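PDB 2YZV: ADP-ribosylglycohydrolase from Thermus thermophilus, which is a magnesium-binding member of the ADP-ribosylglycohydrolase family, built as a single-chain, predominantly helical globular domain without beta strands. Local coordinates for residues E212-G217 / V246-D251; A228-A233 / M242-N247; R236-G241 / A257-L262; A126-L131 / P222-A227. All blocks are in the same frame, centred on the assembly; numbering follows the deposited sequence.

Interaction 1: E212-G217 / V246-D251. With MG (magnesium ion), chain B.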
loop_
_atom_site.group_PDB
_atom_site.type_symbol
_atom_site.label_atom_id
_atom_site.label_comp_id
_atom_site.label_asym_id
_atom_site.label_seq_id
_atom_site.Cartn_x
_atom_site.Cartn_y
_atom_site.Cartn_z
ATOM N N GLU A 212 -16.468 -7.757 -8.698
ATOM C CA GLU A 212 -16.960 -8.919 -7.968
ATOM C C GLU A 212 -16.206 -9.072 -6.656
ATOM O O GLU A 212 -14.997 -8.862 -6.602
ATOM C CB GLU A 212 -16.787 -10.191 -8.797
ATOM C CG GLU A 212 -17.391 -11.411 -8.135
ATOM C CD GLU A 212 -18.882 -11.256 -7.908
ATOM O OE1 GLU A 212 -19.632 -11.243 -8.907
ATOM O OE2 GLU A 212 -19.299 -11.136 -6.736
ATOM N N ALA A 213 -16.924 -9.441 -5.600
ATOM C CA ALA A 213 -16.306 -9.623 -4.291
ATOM C C ALA A 213 -15.367 -10.823 -4.314
ATOM O O ALA A 213 -15.714 -11.884 -4.835
ATOM C CB ALA A 213 -17.383 -9.829 -3.227
ATOM N N PRO A 214 -14.153 -10.665 -3.765
ATOM C CA PRO A 214 -13.179 -11.760 -3.729
ATOM C C PRO A 214 -13.639 -12.843 -2.755
ATOM O O PRO A 214 -14.414 -12.567 -1.838
ATOM C CB PRO A 214 -11.903 -11.078 -3.235
ATOM C CG PRO A 214 -12.083 -9.652 -3.646
ATOM C CD PRO A 214 -13.532 -9.406 -3.324
ATOM N N GLU A 215 -13.161 -14.067 -2.957
ATOM C CA GLU A 215 -13.512 -15.174 -2.074
ATOM C C GLU A 215 -12.584 -15.174 -0.861
ATOM O O GLU A 215 -12.827 -15.880 0.119
ATOM C CB GLU A 215 -13.399 -16.508 -2.813
ATOM C CG GLU A 215 -14.402 -16.685 -3.944
ATOM C CD GLU A 215 -15.844 -16.696 -3.463
ATOM O OE1 GLU A 215 -16.743 -16.902 -4.304
ATOM O OE2 GLU A 215 -16.083 -16.501 -2.251
ATOM N N GLU A 216 -11.512 -14.390 -0.946
ATOM C CA GLU A 216 -10.546 -14.262 0.142
ATOM C C GLU A 216 -9.602 -13.103 -0.158
ATOM O O GLU A 216 -9.625 -12.556 -1.258
ATOM C CB GLU A 216 -9.731 -15.550 0.312
ATOM C CG GLU A 216 -8.515 -15.676 -0.596
ATOM C CD GLU A 216 -8.866 -15.955 -2.044
ATOM O OE1 GLU A 216 -7.929 -16.070 -2.864
ATOM O OE2 GLU A 216 -10.070 -16.065 -2.364
ATOM N N GLY A 217 -8.790 -12.720 0.823
ATOM C CA GLY A 217 -7.834 -11.645 0.607
ATOM C C GLY A 217 -6.599 -12.277 -0.009
ATOM O O GLY A 217 -5.869 -12.982 0.688
ATOM N N VAL A 246 -10.834 -5.835 5.095
ATOM C CA VAL A 246 -10.238 -6.746 6.058
ATOM C C VAL A 246 -11.065 -7.987 6.341
ATOM O O VAL A 246 -10.508 -9.031 6.663
ATOM C CB VAL A 246 -9.886 -6.033 7.389
ATOM C CG1 VAL A 246 -8.923 -4.885 7.113
ATOM C CG2 VAL A 246 -11.137 -5.545 8.083
ATOM N N ASN A 247 -12.383 -7.898 6.191
ATOM C CA ASN A 247 -13.211 -9.060 6.455
ATOM C C ASN A 247 -13.171 -10.129 5.368
ATOM O O ASN A 247 -13.881 -11.133 5.445
ATOM C CB ASN A 247 -14.639 -8.623 6.786
ATOM C CG ASN A 247 -14.767 -8.177 8.230
ATOM O OD1 ASN A 247 -14.715 -9.000 9.152
ATOM N ND2 ASN A 247 -14.901 -6.872 8.441
ATOM N N LEU A 248 -12.327 -9.916 4.362
ATOM C CA LEU A 248 -12.143 -10.908 3.310
ATOM C C LEU A 248 -11.198 -11.953 3.889
ATOM O O LEU A 248 -11.067 -13.054 3.363
ATOM C CB LEU A 248 -11.483 -10.289 2.081
ATOM C CG LEU A 248 -12.302 -9.310 1.247
ATOM C CD1 LEU A 248 -11.405 -8.727 0.170
ATOM C CD2 LEU A 248 -13.501 -10.015 0.627
ATOM N N GLY A 249 -10.534 -11.589 4.983
ATOM C CA GLY A 249 -9.594 -12.498 5.610
ATOM C C GLY A 249 -8.366 -12.698 4.740
ATOM O O GLY A 249 -8.011 -11.828 3.943
ATOM N N GLY A 250 -7.716 -13.849 4.884
ATOM C CA GLY A 250 -6.525 -14.117 4.096
ATOM C C GLY A 250 -5.423 -13.119 4.408
ATOM O O GLY A 250 -5.120 -12.867 5.575
ATOM N N ASP A 251 -4.827 -12.541 3.369
ATOM C CA ASP A 251 -3.752 -11.568 3.548
ATOM C C ASP A 251 -4.404 -10.214 3.804
ATOM O O ASP A 251 -4.169 -9.239 3.088
ATOM C CB ASP A 251 -2.881 -11.526 2.289
ATOM C CG ASP A 251 -1.499 -10.961 2.556
ATOM O OD1 ASP A 251 -0.988 -11.143 3.684
ATOM O OD2 ASP A 251 -0.913 -10.355 1.636
HETATM MG MG MG B . 0.411 -9.463 4.356
#

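Interaction 2: A228-A233 / M242-N247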
loop_
_atom_site.group_PDB
_atom_site.type_symbol
_atom_site.label_atom_id
_atom_site.label_comp_id
_atom_site.label_asym_id
_atom_site.label_seq_id
_atom_site.Cartn_x
_atom_site.Cartn_y
_atom_site.Cartn_z
ATOM N N ALA A 228 -8.686 -4.572 -3.113
ATOM C CA ALA A 228 -8.701 -3.212 -2.594
ATOM C C ALA A 228 -9.647 -2.359 -3.434
ATOM O O ALA A 228 -10.404 -1.550 -2.901
ATOM C CB ALA A 228 -7.291 -2.622 -2.623
ATOM N N LEU A 229 -9.609 -2.550 -4.751
ATOM C CA LEU A 229 -10.478 -1.790 -5.641
ATOM C C LEU A 229 -11.946 -2.141 -5.398
ATOM O O LEU A 229 -12.815 -1.277 -5.471
ATOM C CB LEU A 229 -10.103 -2.046 -7.104
ATOM C CG LEU A 229 -8.813 -1.365 -7.569
ATOM C CD1 LEU A 229 -8.465 -1.825 -8.977
ATOM C CD2 LEU A 229 -8.991 0.152 -7.534
ATOM N N TRP A 230 -12.222 -3.409 -5.113
ATOM C CA TRP A 230 -13.588 -3.836 -4.839
ATOM C C TRP A 230 -14.104 -3.148 -3.574
ATOM O O TRP A 230 -15.207 -2.609 -3.553
ATOM C CB TRP A 230 -13.628 -5.354 -4.645
ATOM C CG TRP A 230 -14.883 -5.841 -4.001
ATOM C CD1 TRP A 230 -16.106 -6.001 -4.593
ATOM C CD2 TRP A 230 -15.051 -6.199 -2.625
ATOM N NE1 TRP A 230 -17.025 -6.435 -3.666
ATOM C CE2 TRP A 230 -16.405 -6.564 -2.450
ATOM C CE3 TRP A 230 -14.188 -6.244 -1.521
ATOM C CZ2 TRP A 230 -16.920 -6.970 -1.211
ATOM C CZ3 TRP A 230 -14.699 -6.649 -0.287
ATOM C CH2 TRP A 230 -16.054 -7.005 -0.146
ATOM N N ALA A 231 -13.294 -3.167 -2.519
ATOM C CA ALA A 231 -13.680 -2.554 -1.253
ATOM C C ALA A 231 -13.887 -1.056 -1.425
ATOM O O ALA A 231 -14.780 -0.465 -0.816
ATOM C CB ALA A 231 -12.611 -2.823 -0.193
ATOM N N PHE A 232 -13.053 -0.445 -2.260
ATOM C CA PHE A 232 -13.155 0.986 -2.514
ATOM C C PHE A 232 -14.443 1.278 -3.286
ATOM O O PHE A 232 -15.153 2.239 -2.988
ATOM C CB PHE A 232 -11.924 1.458 -3.303
ATOM C CG PHE A 232 -11.917 2.933 -3.611
ATOM C CD1 PHE A 232 -12.015 3.877 -2.592
ATOM C CD2 PHE A 232 -11.775 3.376 -4.922
ATOM C CE1 PHE A 232 -11.970 5.246 -2.877
ATOM C CE2 PHE A 232 -11.730 4.740 -5.220
ATOM C CZ PHE A 232 -11.827 5.678 -4.193
ATOM N N ALA A 233 -14.752 0.432 -4.260
ATOM C CA ALA A 233 -15.956 0.618 -5.066
ATOM C C ALA A 233 -17.243 0.457 -4.260
ATOM O O ALA A 233 -18.194 1.224 -4.435
ATOM C CB ALA A 233 -15.952 -0.363 -6.230
ATOM N N MET A 242 -13.045 -0.085 4.471
ATOM C CA MET A 242 -11.990 -0.763 5.219
ATOM C C MET A 242 -12.501 -2.061 5.834
ATOM O O MET A 242 -11.812 -3.085 5.804
ATOM C CB MET A 242 -11.433 0.140 6.317
ATOM C CG MET A 242 -10.304 -0.504 7.122
ATOM S SD MET A 242 -8.860 -0.960 6.113
ATOM C CE MET A 242 -8.116 0.649 5.878
ATOM N N ARG A 243 -13.704 -2.025 6.402
ATOM C CA ARG A 243 -14.264 -3.237 6.991
ATOM C C ARG A 243 -14.502 -4.291 5.912
ATOM O O ARG A 243 -14.294 -5.478 6.147
ATOM C CB ARG A 243 -15.556 -2.918 7.748
ATOM C CG ARG A 243 -15.282 -2.251 9.082
ATOM C CD ARG A 243 -16.541 -1.735 9.741
ATOM N NE ARG A 243 -16.241 -1.148 11.043
ATOM C CZ ARG A 243 -17.072 -0.362 11.719
ATOM N NH1 ARG A 243 -18.259 -0.060 11.210
ATOM N NH2 ARG A 243 -16.718 0.114 12.905
ATOM N N LEU A 244 -14.929 -3.867 4.726
ATOM C CA LEU A 244 -15.145 -4.824 3.648
ATOM C C LEU A 244 -13.820 -5.482 3.287
ATOM O O LEU A 244 -13.744 -6.695 3.104
ATOM C CB LEU A 244 -15.712 -4.135 2.401
ATOM C CG LEU A 244 -17.172 -3.687 2.448
ATOM C CD1 LEU A 244 -17.546 -3.085 1.097
ATOM C CD2 LEU A 244 -18.070 -4.873 2.768
ATOM N N ALA A 245 -12.771 -4.672 3.201
ATOM C CA ALA A 245 -11.458 -5.185 2.838
ATOM C C ALA A 245 -10.878 -6.191 3.820
ATOM O O ALA A 245 -10.473 -7.286 3.429
ATOM C CB ALA A 245 -10.479 -4.025 2.656
ATOM N N VAL A 246 -10.834 -5.835 5.095
ATOM C CA VAL A 246 -10.238 -6.746 6.058
ATOM C C VAL A 246 -11.065 -7.987 6.341
ATOM O O VAL A 246 -10.508 -9.031 6.663
ATOM C CB VAL A 246 -9.886 -6.033 7.389
ATOM C CG1 VAL A 246 -8.923 -4.885 7.113
ATOM C CG2 VAL A 246 -11.137 -5.545 8.083
ATOM N N ASN A 247 -12.383 -7.898 6.191
ATOM C CA ASN A 247 -13.211 -9.060 6.455
ATOM C C ASN A 247 -13.171 -10.129 5.368
ATOM O O ASN A 247 -13.881 -11.133 5.445
ATOM C CB ASN A 247 -14.639 -8.623 6.786
ATOM C CG ASN A 247 -14.767 -8.177 8.230
ATOM O OD1 ASN A 247 -14.715 -9.000 9.152
ATOM N ND2 ASN A 247 -14.901 -6.872 8.441
#

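Interaction 3: R236-G241 / A257-L262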
loop_
_atom_site.group_PDB
_atom_site.type_symbol
_atom_site.label_atom_id
_atom_site.label_comp_id
_atom_site.label_asym_id
_atom_site.label_seq_id
_atom_site.Cartn_x
_atom_site.Cartn_y
_atom_site.Cartn_z
ATOM N N ARG A 236 -18.927 3.153 1.014
ATOM C CA ARG A 236 -19.432 4.511 0.822
ATOM C C ARG A 236 -18.577 5.552 1.542
ATOM O O ARG A 236 -18.678 6.751 1.276
ATOM C CB ARG A 236 -20.887 4.588 1.284
ATOM C CG ARG A 236 -21.833 3.811 0.380
ATOM C CD ARG A 236 -23.201 3.641 1.013
ATOM N NE ARG A 236 -23.153 2.737 2.158
ATOM C CZ ARG A 236 -24.186 2.480 2.954
ATOM N NH1 ARG A 236 -25.356 3.064 2.736
ATOM N NH2 ARG A 236 -24.048 1.638 3.969
ATOM N N ASP A 237 -17.737 5.082 2.459
ATOM C CA ASP A 237 -16.825 5.944 3.195
ATOM C C ASP A 237 -15.603 5.113 3.570
ATOM O O ASP A 237 -15.575 3.906 3.327
ATOM C CB ASP A 237 -17.492 6.537 4.447
ATOM C CG ASP A 237 -18.149 5.491 5.321
ATOM O OD1 ASP A 237 -17.485 4.498 5.682
ATOM O OD2 ASP A 237 -19.338 5.668 5.661
ATOM N N PHE A 238 -14.594 5.753 4.147
ATOM C CA PHE A 238 -13.372 5.045 4.516
ATOM C C PHE A 238 -13.634 3.828 5.400
ATOM O O PHE A 238 -13.177 2.717 5.111
ATOM C CB PHE A 238 -12.411 5.986 5.242
ATOM C CG PHE A 238 -11.053 5.392 5.480
ATOM C CD1 PHE A 238 -10.018 5.610 4.576
ATOM C CD2 PHE A 238 -10.812 4.599 6.600
ATOM C CE1 PHE A 238 -8.762 5.050 4.778
ATOM C CE2 PHE A 238 -9.560 4.031 6.814
ATOM C CZ PHE A 238 -8.530 4.257 5.900
ATOM N N GLU A 239 -14.370 4.045 6.482
ATOM C CA GLU A 239 -14.677 2.980 7.428
ATOM C C GLU A 239 -15.372 1.774 6.803
ATOM O O GLU A 239 -14.942 0.634 6.989
ATOM C CB GLU A 239 -15.536 3.533 8.570
ATOM C CG GLU A 239 -15.800 2.536 9.687
ATOM C CD GLU A 239 -16.528 3.161 10.862
ATOM O OE1 GLU A 239 -16.688 2.479 11.894
ATOM O OE2 GLU A 239 -16.943 4.333 10.750
ATOM N N GLU A 240 -16.445 2.016 6.057
ATOM C CA GLU A 240 -17.176 0.912 5.444
ATOM C C GLU A 240 -16.316 0.105 4.477
ATOM O O GLU A 240 -16.350 -1.130 4.486
ATOM C CB GLU A 240 -18.427 1.425 4.726
ATOM C CG GLU A 240 -19.252 0.307 4.115
ATOM C CD GLU A 240 -20.592 0.778 3.587
ATOM O OE1 GLU A 240 -20.619 1.738 2.793
ATOM O OE2 GLU A 240 -21.619 0.178 3.971
ATOM N N GLY A 241 -15.548 0.803 3.645
ATOM C CA GLY A 241 -14.688 0.121 2.696
ATOM C C GLY A 241 -13.593 -0.657 3.405
ATOM O O GLY A 241 -13.249 -1.764 2.997
ATOM N N ALA A 257 -3.979 -2.573 3.854
ATOM C CA ALA A 257 -2.998 -1.508 3.638
ATOM C C ALA A 257 -3.135 -0.867 2.262
ATOM O O ALA A 257 -2.974 0.345 2.122
ATOM C CB ALA A 257 -1.589 -2.048 3.819
ATOM N N VAL A 258 -3.423 -1.670 1.242
ATOM C CA VAL A 258 -3.574 -1.125 -0.106
ATOM C C VAL A 258 -4.855 -0.298 -0.165
ATOM O O VAL A 258 -4.854 0.814 -0.694
ATOM C CB VAL A 258 -3.589 -2.251 -1.161
ATOM C CG1 VAL A 258 -3.869 -1.685 -2.555
ATOM C CG2 VAL A 258 -2.231 -2.954 -1.159
ATOM N N TYR A 259 -5.942 -0.835 0.386
ATOM C CA TYR A 259 -7.202 -0.099 0.414
ATOM C C TYR A 259 -6.994 1.206 1.179
ATOM O O TYR A 259 -7.471 2.266 0.773
ATOM C CB TYR A 259 -8.295 -0.910 1.120
ATOM C CG TYR A 259 -9.523 -0.082 1.443
ATOM C CD1 TYR A 259 -10.535 0.098 0.503
ATOM C CD2 TYR A 259 -9.626 0.592 2.660
ATOM C CE1 TYR A 259 -11.615 0.934 0.763
ATOM C CE2 TYR A 259 -10.697 1.432 2.931
ATOM C CZ TYR A 259 -11.687 1.602 1.978
ATOM O OH TYR A 259 -12.729 2.470 2.221
ATOM N N GLY A 260 -6.280 1.112 2.296
ATOM C CA GLY A 260 -6.027 2.276 3.129
ATOM C C GLY A 260 -5.334 3.417 2.410
ATOM O O GLY A 260 -5.661 4.585 2.630
ATOM N N GLN A 261 -4.369 3.082 1.562
ATOM C CA GLN A 261 -3.640 4.089 0.803
ATOM C C GLN A 261 -4.554 4.803 -0.181
ATOM O O GLN A 261 -4.565 6.031 -0.250
ATOM C CB GLN A 261 -2.500 3.441 0.022
ATOM C CG GLN A 261 -1.390 2.894 0.887
ATOM C CD GLN A 261 -0.407 2.092 0.080
ATOM O OE1 GLN A 261 0.351 2.637 -0.726
ATOM N NE2 GLN A 261 -0.420 0.782 0.279
ATOM N N LEU A 262 -5.315 4.025 -0.944
ATOM C CA LEU A 262 -6.213 4.594 -1.943
ATOM C C LEU A 262 -7.358 5.362 -1.315
ATOM O O LEU A 262 -7.616 6.505 -1.687
ATOM C CB LEU A 262 -6.763 3.490 -2.855
ATOM C CG LEU A 262 -7.773 3.908 -3.931
ATOM C CD1 LEU A 262 -7.172 4.977 -4.842
ATOM C CD2 LEU A 262 -8.177 2.682 -4.737
#

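Interaction 4: A126-L131 / P222-A227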
loop_
_atom_site.group_PDB
_atom_site.type_symbol
_atom_site.label_atom_id
_atom_site.label_comp_id
_atom_site.label_asym_id
_atom_site.label_seq_id
_atom_site.Cartn_x
_atom_site.Cartn_y
_atom_site.Cartn_z
ATOM N N ALA A 126 5.769 -12.517 -7.299
ATOM C CA ALA A 126 4.547 -11.922 -7.834
ATOM C C ALA A 126 3.633 -11.480 -6.699
ATOM O O ALA A 126 2.480 -11.114 -6.935
ATOM C CB ALA A 126 3.815 -12.918 -8.730
ATOM N N GLY A 127 4.161 -11.515 -5.479
ATOM C CA GLY A 127 3.403 -11.125 -4.303
ATOM C C GLY A 127 3.062 -9.648 -4.248
ATOM O O GLY A 127 3.506 -8.869 -5.086
ATOM N N ASN A 128 2.283 -9.268 -3.239
ATOM C CA ASN A 128 1.829 -7.891 -3.073
ATOM C C ASN A 128 2.749 -6.958 -2.296
ATOM O O ASN A 128 2.378 -5.820 -2.024
ATOM C CB ASN A 128 0.460 -7.884 -2.400
ATOM C CG ASN A 128 0.455 -8.658 -1.099
ATOM O OD1 ASN A 128 1.487 -8.789 -0.442
ATOM N ND2 ASN A 128 -0.709 -9.167 -0.711
ATOM N N GLY A 129 3.941 -7.425 -1.938
ATOM C CA GLY A 129 4.857 -6.585 -1.183
ATOM C C GLY A 129 5.090 -5.184 -1.737
ATOM O O GLY A 129 5.111 -4.216 -0.977
ATOM N N PRO A 130 5.270 -5.033 -3.058
ATOM C CA PRO A 130 5.499 -3.694 -3.608
ATOM C C PRO A 130 4.319 -2.749 -3.433
ATOM O O PRO A 130 4.489 -1.531 -3.416
ATOM C CB PRO A 130 5.777 -3.965 -5.089
ATOM C CG PRO A 130 6.297 -5.369 -5.097
ATOM C CD PRO A 130 5.382 -6.053 -4.113
ATOM N N LEU A 131 3.122 -3.316 -3.324
ATOM C CA LEU A 131 1.913 -2.512 -3.184
ATOM C C LEU A 131 1.694 -1.989 -1.777
ATOM O O LEU A 131 1.193 -0.886 -1.589
ATOM C CB LEU A 131 0.679 -3.333 -3.563
ATOM C CG LEU A 131 0.664 -4.073 -4.896
ATOM C CD1 LEU A 131 -0.685 -4.751 -5.064
ATOM C CD2 LEU A 131 0.916 -3.100 -6.033
ATOM N N PRO A 222 -1.927 -8.893 -8.401
ATOM C CA PRO A 222 -3.142 -8.490 -9.117
ATOM C C PRO A 222 -4.398 -8.704 -8.273
ATOM O O PRO A 222 -5.318 -7.883 -8.292
ATOM C CB PRO A 222 -3.125 -9.380 -10.357
ATOM C CG PRO A 222 -1.657 -9.587 -10.601
ATOM C CD PRO A 222 -1.128 -9.835 -9.207
ATOM N N GLY A 223 -4.429 -9.813 -7.536
ATOM C CA GLY A 223 -5.579 -10.116 -6.700
ATOM C C GLY A 223 -5.716 -9.170 -5.523
ATOM O O GLY A 223 -6.831 -8.828 -5.113
ATOM N N THR A 224 -4.587 -8.744 -4.967
ATOM C CA THR A 224 -4.611 -7.824 -3.836
ATOM C C THR A 224 -5.150 -6.483 -4.314
ATOM O O THR A 224 -5.985 -5.861 -3.655
ATOM C CB THR A 224 -3.204 -7.623 -3.258
ATOM O OG1 THR A 224 -2.669 -8.898 -2.877
ATOM C CG2 THR A 224 -3.248 -6.705 -2.043
ATOM N N LEU A 225 -4.664 -6.043 -5.469
ATOM C CA LEU A 225 -5.122 -4.786 -6.040
ATOM C C LEU A 225 -6.623 -4.867 -6.303
ATOM O O LEU A 225 -7.371 -3.946 -5.967
ATOM C CB LEU A 225 -4.376 -4.499 -7.349
ATOM C CG LEU A 225 -4.761 -3.206 -8.073
ATOM C CD1 LEU A 225 -4.519 -2.005 -7.170
ATOM C CD2 LEU A 225 -3.939 -3.089 -9.352
ATOM N N ALA A 226 -7.066 -5.977 -6.884
ATOM C CA ALA A 226 -8.484 -6.158 -7.193
ATOM C C ALA A 226 -9.363 -6.139 -5.945
ATOM O O ALA A 226 -10.478 -5.616 -5.971
ATOM C CB ALA A 226 -8.688 -7.466 -7.955
ATOM N N ALA A 227 -8.865 -6.714 -4.852
ATOM C CA ALA A 227 -9.626 -6.751 -3.607
ATOM C C ALA A 227 -9.758 -5.351 -3.022
ATOM O O ALA A 227 -10.811 -4.979 -2.494
ATOM C CB ALA A 227 -8.944 -7.680 -2.598
#

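Interaction 1: E212-G217 / V246-D251
Two loops meet beside the magnesium site, and the close-fitting part of their contact is main chain against main chain. Asp251 N donates to Gly217 O at 2.9 Å, almost straight at the hydrogen (171°) but arriving from above the carbonyl plane. From the same glycine, Gly217 N makes a weak bond of 3.4 Å to Leu248 O, an oxygen that also receives a C-H...O contact from Glu216 CA at 3.5 Å. Neither Gly217 nor Gly250 carries a side chain, and the place a CB would take on each is filled by a carbonyl oxygen of the facing segment, Gly249 O and Gly217 O respectively. Leu248, its CG beside the backbone N, crosses the Pro214 ring obliquely, with CD1 at 4.0 Å from Pro214 CG and CD2 at 3.7 Å from Pro214 O.

The other side is loose: of the exposed Glu216 side chain, only CB comes near the facing segment, and the bent chain carries the carboxylate away into solvent. Asp251 leaves the contact to be held by the metal. Its OD1 binds magnesium at 2.3 Å alongside Asp253 and Thr254, and its OD2 accepts from Asn128. This is consistent with the Gly217 carbonyl fixing the main chain of a metal ligand. The loops lead into helices 221-234 and 252-267, and Pro214 and Leu248 both rest on Trp230 of the former.

Interaction 2: A228-A233 / M242-N247
Segments of helices 221-234 and 238-246 run nearly antiparallel, at 148° between their directions, with the short axes approaching to 8.3 Å and the CA atoms of Ala231 and Ala245 only 5.3 Å apart. Joined by a tight connection, the two make an alpha-alpha hairpin within this all-helical fold.

Small residues allow the close approach. Ala231 directs its methyl at the facing helix, where CB meets Ala245 CB at 3.8 Å, and the same methyl touches Leu244 CB more distantly. No hydrogen bond crosses the interface; the segments are joined by van der Waals packing, including the indole edge against the Leu244 carbonyl.

Beside the alanines the gap is bridged by Trp230. Its CG stands anti to the backbone N (chi1 164°), which swings the six-membered ring over to the second helix although the side chain does not start out in that direction. The far rim of the indole does the touching: CZ3 lies 3.5 Å from Leu244 O, which sits at the ring edge in its plane, and 3.8 Å from Leu244 CB. Leu244, with CG beside its own N (chi1 -73°), crosses the indole at about a right angle and brings CD2 to 4.1 Å from Trp230 CH2. Ala213 also packs on this indole, while Tyr259 of helix 252-267 covers Ala231. At the C-terminal end of the second helix, Asn247 folds back so that its ND2 donates to Arg243 O at 2.8 Å, an oxygen that also accepts from Asn247 N.

Interaction 3: R236-G241 / A257-L262
Tyr259 carries this buried contact with a side chain extended from helix 252-267, its CG anti to the backbone N (chi1 167°). The phenol reaches the start of helix 238-246, where Tyr259 OH donates to Phe238 O at 2.9 Å, in the carbonyl plane and on a lone pair. The ring is held from one side as well: Gly241 C lies over its face, toward the rim and 3.3 Å from Tyr259 CZ. The hydroxyl also presses close to the main chain, with OH 3.1 Å from Gly241 CA; glycine has no side chain there to obstruct the approach.

Phe238 likewise has CG anti to its N (chi1 -172°), and the torsion brings the end of the ring nearer to the opposite helix than its starting direction would suggest. Tyr259 turns an edge to the Phe238 face in an edge-to-face pair, centroids 5.7 Å apart and planes at 56°. At its own edge, in plane, Phe238 CE1 approaches Gly260 O to 3.8 Å. The contact thereby joins two successive helices of the all-helical fold, and Ile272 and Pro273 of a later loop pack on Phe238.

The first turn of helix 238-246 is fixed on its outer side. Asp237 is the N-cap, its OD1 accepting from Glu240 N at 2.7 Å. Glu240, with chi1 and chi2 extended, forms a bidentate, side-on salt bridge with Arg236 in the guanidinium plane: NE to OE1 and NH2 to OE2, both through syn lone pairs. The anti lone pair of Glu240 OE1 accepts from Arg236 N at 2.8 Å.

Interaction 4: A126-L131 / P222-A227
Thr224 OG1 lies close to the plane of the Asn128 carboxamide, the flat group of this contact, and accepts from Asn128 ND2 at 2.9 Å with an angle of 160° at the hydrogen. The two side chains cross at about a right angle. Asn128 holds CG in the crowded position between N and the carbonyl carbon (chi1 54°), which turns the carboxamide so that ND2 reaches the hydroxyl, while Thr224 keeps OG1 beside its backbone N (chi1 -57°). Asn128 CB is also close, 3.3 Å from Thr224 OG1.

Beneath this polar pair, Leu131 CD1 packs at 4.2 Å from Thr224 CB and 4.3 Å from Leu225 CB, fastening the short, weakly bonded helical turn 129-132 to helix 221-234. Both polar ends are buried and have further partners. The Thr224 hydroxyl lies within hydrogen-bonding reach of the carbonyls of Pro218, its strongest partner, and Tyr220, which must share its one proton; Asn128 ND2 donates to Asp251 OD2. Since Asp251 binds magnesium through its other oxygen, Asn128 serves as a second-shell residue, consistent with positioning the Asp251 carboxylate at the magnesium site of this ADP-ribosylglycohydrolase-family protein.

Overall arrangement
Followed from the N terminus, the segment 126-131 comes first and waits about ninety residues before interaction 4 closes its loop on 222-227. Segment 212-217 lies inside that loop but pairs with 246-251, so interaction 1 crosses interaction 4; the two touch where Asp251 meets Asn128. Interaction 2 is a short closure within the span of interaction 1 and ends on the same stretch, sharing Val246 and Asn247. Interaction 3 opens between the two segments of interaction 2, on the first turn of its second helix, and closes last, crossing both 1 and 2. Together they bind helices 221-234, 238-246 and 252-267 to one another, with 129-132 and the magnesium-site loop attached at one end.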